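Local atomic coordinates of ABC transporter (Caldanaerobius, PDB entry 4G68), a protein that probably binds xylan-derived oligosaccharides outside the cell as the solute-binding component of an ABC transporter, delivering them for uptake. Residues C[226-235]-C[421-430]. Sequence-based numbering, arbitrary orientation.
Sequences GKASFDNQAF and YSKQMQQKIN
An ST turn at S229, in the linker between helices 217-224 and 233-248 of this solute-binding protein, packs F230 and D231 against the C-terminal helix 418-429. The evidence for the turn is that S229 OG accepts from D231 N at 3.0 Å; with chi1 at 173°, OG stands beside the S229 carbonyl carbon, on the side facing the next residues. F230 N is left to donate to Q426 OE1 over 2.8 Å, with an N-H...O angle of 153°. That same oxygen also accepts from N430 ND2, and since the two donors approach it from opposite faces of the carboxamide plane, neither following a lone pair, OE1 is held between F230 N and the N430 amide. Replacing Q426 with a leucine would probably leave F230 N without its acceptor and free the N430 amide to turn. The F230 ring lies on the helix surface: M425 CE sits 4.0 Å from its centroid and 25° off the normal, a CH-pi contact over one face, while I429 CG2 touches F230 CE2 at 3.6 Å. A223 of helix 217-224 also touches the F230 side chain, which is buried. Further along, D231 CB rests near S422 O, and S422 OG has its stronger partner in T236 OG1. At the more exposed margin, the K423 chain bends at chi2 and chi4 and brings CD and NZ up to D231 OD2, the two side chains crossing at a slant, in a salt bridge whose hydrogen bond, K423 NZ to D231 OD2 at 3.3 Å, is weak.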
ATOM      1  N   GLY C 226       0.807 -20.526   7.040  1.00 30.31           N
ATOM      2  CA  GLY C 226       1.096 -21.609   7.994  1.00 32.87           C
ATOM      3  C   GLY C 226       1.760 -22.889   7.483  1.00 35.12           C
ATOM      4  O   GLY C 226       1.758 -23.910   8.210  1.00 36.75           O
ATOM      5  N   LYS C 227       2.330 -22.863   6.272  1.00 29.52           N
ATOM      6  CA  LYS C 227       3.031 -24.013   5.657  1.00 33.30           C
ATOM      7  C   LYS C 227       4.506 -24.078   6.082  1.00 33.08           C
ATOM      8  O   LYS C 227       5.176 -25.088   5.880  1.00 33.07           O
ATOM      9  CB  LYS C 227       2.972 -23.950   4.120  1.00 33.52           C
ATOM     10  CG  LYS C 227       1.578 -24.075   3.526  1.00 36.50           C
ATOM     11  CD  LYS C 227       1.170 -25.546   3.492  1.00 41.89           C
ATOM     12  CE  LYS C 227      -0.195 -25.726   2.827  1.00 42.47           C
ATOM     13  NZ  LYS C 227      -0.174 -26.029   1.361  1.00 35.96           N
ATOM     14  N   ALA C 228       4.998 -22.981   6.641  1.00 33.98           N
ATOM     15  CA  ALA C 228       6.355 -22.875   7.185  1.00 34.57           C
ATOM     16  C   ALA C 228       6.306 -22.113   8.520  1.00 33.85           C
ATOM     17  O   ALA C 228       5.332 -21.433   8.840  1.00 29.36           O
ATOM     18  CB  ALA C 228       7.283 -22.159   6.191  1.00 33.93           C
ATOM     19  N   SER C 229       7.356 -22.263   9.318  1.00 33.96           N
ATOM     20  CA  SER C 229       7.470 -21.497  10.545  1.00 34.26           C
ATOM     21  C   SER C 229       8.063 -20.102  10.242  1.00 30.40           C
ATOM     22  O   SER C 229       8.943 -19.962   9.375  1.00 30.85           O
ATOM     23  CB  SER C 229       8.372 -22.240  11.527  1.00 33.14           C
ATOM     24  OG  SER C 229       8.622 -21.440  12.654  1.00 33.50           O
ATOM     25  N   PHE C 230       7.589 -19.097  10.974  1.00 31.05           N
ATOM     26  CA  PHE C 230       8.190 -17.745  11.007  1.00 33.66           C
ATOM     27  C   PHE C 230       9.587 -17.707  11.659  1.00 31.90           C
ATOM     28  O   PHE C 230      10.407 -16.791  11.413  1.00 29.96           O
ATOM     29  CB  PHE C 230       7.290 -16.786  11.787  1.00 31.68           C
ATOM     30  CG  PHE C 230       6.052 -16.380  11.056  1.00 28.91           C
ATOM     31  CD1 PHE C 230       6.103 -15.414  10.061  1.00 24.70           C
ATOM     32  CD2 PHE C 230       4.823 -16.957  11.389  1.00 29.61           C
ATOM     33  CE1 PHE C 230       4.927 -15.023   9.407  1.00 26.46           C
ATOM     34  CE2 PHE C 230       3.644 -16.584  10.737  1.00 31.25           C
ATOM     35  CZ  PHE C 230       3.707 -15.615   9.739  1.00 29.63           C
ATOM     36  N   ASP C 231       9.840 -18.666  12.535  1.00 32.36           N
ATOM     37  CA  ASP C 231      11.139 -18.745  13.201  1.00 34.09           C
ATOM     38  C   ASP C 231      12.108 -19.459  12.237  1.00 35.92           C
ATOM     39  O   ASP C 231      12.365 -20.648  12.354  1.00 34.68           O
ATOM     40  CB  ASP C 231      11.015 -19.490  14.551  1.00 35.31           C
ATOM     41  CG  ASP C 231      12.239 -19.299  15.444  1.00 37.36           C
ATOM     42  OD1 ASP C 231      13.154 -18.527  15.076  1.00 40.60           O
ATOM     43  OD2 ASP C 231      12.304 -19.932  16.529  1.00 36.21           O
ATOM     44  N   ASN C 232      12.587 -18.704  11.250  1.00 35.65           N
ATOM     45  CA  ASN C 232      13.447 -19.201  10.197  1.00 37.85           C
ATOM     46  C   ASN C 232      14.539 -18.141  10.014  1.00 39.43           C
ATOM     47  O   ASN C 232      14.280 -16.954  10.144  1.00 35.86           O
ATOM     48  CB  ASN C 232      12.594 -19.360   8.932  1.00 41.35           C
ATOM     49  CG  ASN C 232      13.405 -19.705   7.697  1.00 48.73           C
ATOM     50  OD1 ASN C 232      14.261 -18.914   7.239  1.00 49.06           O
ATOM     51  ND2 ASN C 232      13.129 -20.887   7.117  1.00 46.83           N
ATOM     52  N   GLN C 233      15.755 -18.564   9.691  1.00 39.76           N
ATOM     53  CA  GLN C 233      16.906 -17.635   9.651  1.00 39.24           C
ATOM     54  C   GLN C 233      16.704 -16.417   8.714  1.00 36.45           C
ATOM     55  O   GLN C 233      17.093 -15.248   9.032  1.00 32.57           O
ATOM     56  CB  GLN C 233      18.181 -18.380   9.230  1.00 38.63           C
ATOM     57  CG  GLN C 233      19.463 -17.619   9.539  1.00 38.50           C
ATOM     58  CD  GLN C 233      19.598 -17.335  11.018  1.00 39.49           C
ATOM     59  OE1 GLN C 233      19.733 -16.185  11.436  1.00 43.91           O
ATOM     60  NE2 GLN C 233      19.545 -18.389  11.823  1.00 41.72           N
ATOM     61  N   ALA C 234      16.111 -16.699   7.553  1.00 35.57           N
ATOM     62  CA  ALA C 234      15.871 -15.645   6.571  1.00 31.19           C
ATOM     63  C   ALA C 234      15.136 -14.473   7.195  1.00 28.41           C
ATOM     64  O   ALA C 234      15.452 -13.350   6.854  1.00 24.28           O
ATOM     65  CB  ALA C 234      15.120 -16.172   5.353  1.00 30.25           C
ATOM     66  N   PHE C 235      14.156 -14.764   8.064  1.00 26.28           N
ATOM     67  CA  PHE C 235      13.242 -13.772   8.680  1.00 26.58           C
ATOM     68  C   PHE C 235      13.908 -13.119   9.888  1.00 27.40           C
ATOM     69  O   PHE C 235      13.725 -11.936  10.126  1.00 26.51           O
ATOM     70  CB  PHE C 235      11.923 -14.420   9.157  1.00 28.70           C
ATOM     71  CG  PHE C 235      10.913 -14.707   8.067  1.00 29.33           C
ATOM     72  CD1 PHE C 235      11.218 -14.547   6.702  1.00 31.38           C
ATOM     73  CD2 PHE C 235       9.641 -15.167   8.404  1.00 31.44           C
ATOM     74  CE1 PHE C 235      10.264 -14.815   5.718  1.00 31.53           C
ATOM     75  CE2 PHE C 235       8.679 -15.418   7.406  1.00 26.47           C
ATOM     76  CZ  PHE C 235       8.980 -15.244   6.084  1.00 28.11           C
ATOM     77  N   TYR C 421      12.204 -11.881  18.219  1.00 43.02           N
ATOM     78  CA  TYR C 421      11.221 -11.467  17.249  1.00 39.31           C
ATOM     79  C   TYR C 421      10.622 -12.659  16.546  1.00 31.76           C
ATOM     80  O   TYR C 421       9.435 -12.773  16.504  1.00 35.35           O
ATOM     81  CB  TYR C 421      11.819 -10.534  16.215  1.00 38.78           C
ATOM     82  CG  TYR C 421      10.896 -10.345  15.047  1.00 34.82           C
ATOM     83  CD1 TYR C 421       9.774  -9.526  15.149  1.00 31.77           C
ATOM     84  CD2 TYR C 421      11.134 -11.013  13.843  1.00 35.63           C
ATOM     85  CE1 TYR C 421       8.916  -9.352  14.073  1.00 31.50           C
ATOM     86  CE2 TYR C 421      10.279 -10.845  12.765  1.00 34.97           C
ATOM     87  CZ  TYR C 421       9.180 -10.025  12.897  1.00 31.45           C
ATOM     88  OH  TYR C 421       8.359  -9.905  11.824  1.00 34.83           O
ATOM     89  N   SER C 422      11.475 -13.531  16.000  1.00 40.43           N
ATOM     90  CA  SER C 422      11.043 -14.630  15.165  1.00 38.58           C
ATOM     91  C   SER C 422      10.333 -15.700  15.977  1.00 41.68           C
ATOM     92  O   SER C 422       9.367 -16.276  15.478  1.00 43.59           O
ATOM     93  CB  SER C 422      12.190 -15.228  14.360  1.00 35.07           C
ATOM     94  OG  SER C 422      12.779 -14.268  13.499  1.00 34.06           O
ATOM     95  N   LYS C 423      10.816 -15.938  17.213  1.00 43.55           N
ATOM     96  CA  LYS C 423      10.182 -16.858  18.187  1.00 42.42           C
ATOM     97  C   LYS C 423       8.754 -16.457  18.508  1.00 39.66           C
ATOM     98  O   LYS C 423       7.848 -17.308  18.486  1.00 42.64           O
ATOM     99  CB  LYS C 423      10.967 -16.902  19.505  1.00 46.99           C
ATOM    100  CG  LYS C 423      12.267 -17.692  19.457  1.00 53.09           C
ATOM    101  CD  LYS C 423      12.085 -19.145  19.903  1.00 52.78           C
ATOM    102  CE  LYS C 423      13.406 -19.736  20.363  1.00 49.77           C
ATOM    103  NZ  LYS C 423      14.217 -20.224  19.215  1.00 54.60           N
ATOM    104  N   GLN C 424       8.577 -15.170  18.828  1.00 36.45           N
ATOM    105  CA  GLN C 424       7.285 -14.602  19.142  1.00 35.52           C
ATOM    106  C   GLN C 424       6.343 -14.511  17.928  1.00 38.94           C
ATOM    107  O   GLN C 424       5.125 -14.532  18.103  1.00 42.28           O
ATOM    108  CB  GLN C 424       7.429 -13.252  19.838  1.00 39.14           C
ATOM    109  CG  GLN C 424       7.986 -13.366  21.250  1.00 42.05           C
ATOM    110  CD  GLN C 424       8.024 -12.051  21.993  1.00 42.71           C
ATOM    111  OE1 GLN C 424       7.040 -11.302  22.018  1.00 50.23           O
ATOM    112  NE2 GLN C 424       9.151 -11.768  22.619  1.00 42.29           N
ATOM    113  N   MET C 425       6.885 -14.412  16.711  1.00 36.52           N
ATOM    114  CA  MET C 425       6.023 -14.368  15.495  1.00 33.45           C
ATOM    115  C   MET C 425       5.394 -15.744  15.336  1.00 35.27           C
ATOM    116  O   MET C 425       4.173 -15.869  15.155  1.00 36.83           O
ATOM    117  CB  MET C 425       6.800 -13.948  14.237  1.00 30.57           C
ATOM    118  CG  MET C 425       6.988 -12.438  14.066  1.00 28.53           C
ATOM    119  SD  MET C 425       5.479 -11.540  13.616  1.00 23.54           S
ATOM    120  CE  MET C 425       5.264 -12.320  12.020  1.00 27.84           C
ATOM    121  N   GLN C 426       6.213 -16.779  15.494  1.00 37.45           N
ATOM    122  CA  GLN C 426       5.742 -18.150  15.346  1.00 38.23           C
ATOM    123  C   GLN C 426       4.778 -18.608  16.461  1.00 41.48           C
ATOM    124  O   GLN C 426       3.750 -19.240  16.161  1.00 40.83           O
ATOM    125  CB  GLN C 426       6.912 -19.101  15.181  1.00 37.21           C
ATOM    126  CG  GLN C 426       6.531 -20.569  15.129  1.00 37.69           C
ATOM    127  CD  GLN C 426       5.868 -20.983  13.828  1.00 36.66           C
ATOM    128  OE1 GLN C 426       5.800 -20.214  12.826  1.00 32.53           O
ATOM    129  NE2 GLN C 426       5.414 -22.232  13.799  1.00 35.19           N
ATOM    130  N   GLN C 427       5.089 -18.271  17.716  1.00 43.26           N
ATOM    131  CA  GLN C 427       4.226 -18.611  18.849  1.00 42.45           C
ATOM    132  C   GLN C 427       2.868 -17.883  18.839  1.00 44.70           C
ATOM    133  O   GLN C 427       1.819 -18.496  19.116  1.00 48.49           O
ATOM    134  CB  GLN C 427       4.950 -18.377  20.187  1.00 44.98           C
ATOM    135  CG  GLN C 427       4.022 -18.388  21.409  1.00 46.15           C
ATOM    136  CD  GLN C 427       3.628 -19.786  21.883  1.00 49.67           C
ATOM    137  OE1 GLN C 427       3.684 -20.773  21.137  1.00 52.47           O
ATOM    138  NE2 GLN C 427       3.232 -19.863  23.141  1.00 47.65           N
ATOM    139  N   LYS C 428       2.886 -16.588  18.529  1.00 41.82           N
ATOM    140  CA  LYS C 428       1.678 -15.769  18.641  1.00 42.78           C
ATOM    141  C   LYS C 428       0.728 -15.899  17.447  1.00 43.30           C
ATOM    142  O   LYS C 428      -0.497 -15.746  17.588  1.00 39.21           O
ATOM    143  CB  LYS C 428       2.035 -14.312  18.884  1.00 41.46           C
ATOM    144  CG  LYS C 428       2.480 -14.005  20.293  1.00 34.12           C
ATOM    145  CD  LYS C 428       3.318 -12.739  20.255  1.00 36.40           C
ATOM    146  CE  LYS C 428       3.765 -12.307  21.635  1.00 34.69           C
ATOM    147  NZ  LYS C 428       2.592 -11.578  22.124  1.00 33.02           N
ATOM    148  N   ILE C 429       1.295 -16.188  16.274  1.00 41.91           N
ATOM    149  CA  ILE C 429       0.516 -16.412  15.033  1.00 37.29           C
ATOM    150  C   ILE C 429       0.189 -17.895  14.755  1.00 37.45           C
ATOM    151  O   ILE C 429      -0.940 -18.242  14.356  1.00 38.57           O
ATOM    152  CB  ILE C 429       1.233 -15.784  13.799  1.00 30.80           C
ATOM    153  CG1 ILE C 429       1.360 -14.278  14.002  1.00 35.62           C
ATOM    154  CG2 ILE C 429       0.490 -16.085  12.485  1.00 32.84           C
ATOM    155  CD1 ILE C 429       2.346 -13.587  13.063  1.00 32.94           C
ATOM    156  N   ASN C 430       1.168 -18.782  14.914  1.00 40.60           N
ATOM    157  CA  ASN C 430       0.924 -20.207  14.629  1.00 40.93           C
ATOM    158  C   ASN C 430       1.209 -21.206  15.754  1.00 42.93           C
ATOM    159  O   ASN C 430       0.529 -21.296  16.755  1.00 47.22           O
ATOM    160  CB  ASN C 430       1.793 -20.698  13.468  1.00 42.98           C
ATOM    161  CG  ASN C 430       1.750 -19.809  12.199  1.00 47.60           C
ATOM    162  OD1 ASN C 430       0.738 -19.191  11.802  1.00 39.62           O
ATOM    163  ND2 ASN C 430       2.904 -19.761  11.523  1.00 48.31           N
TER
HETATM  164  O   HOH W   1       9.988 -14.456  12.134  1.00 24.66           O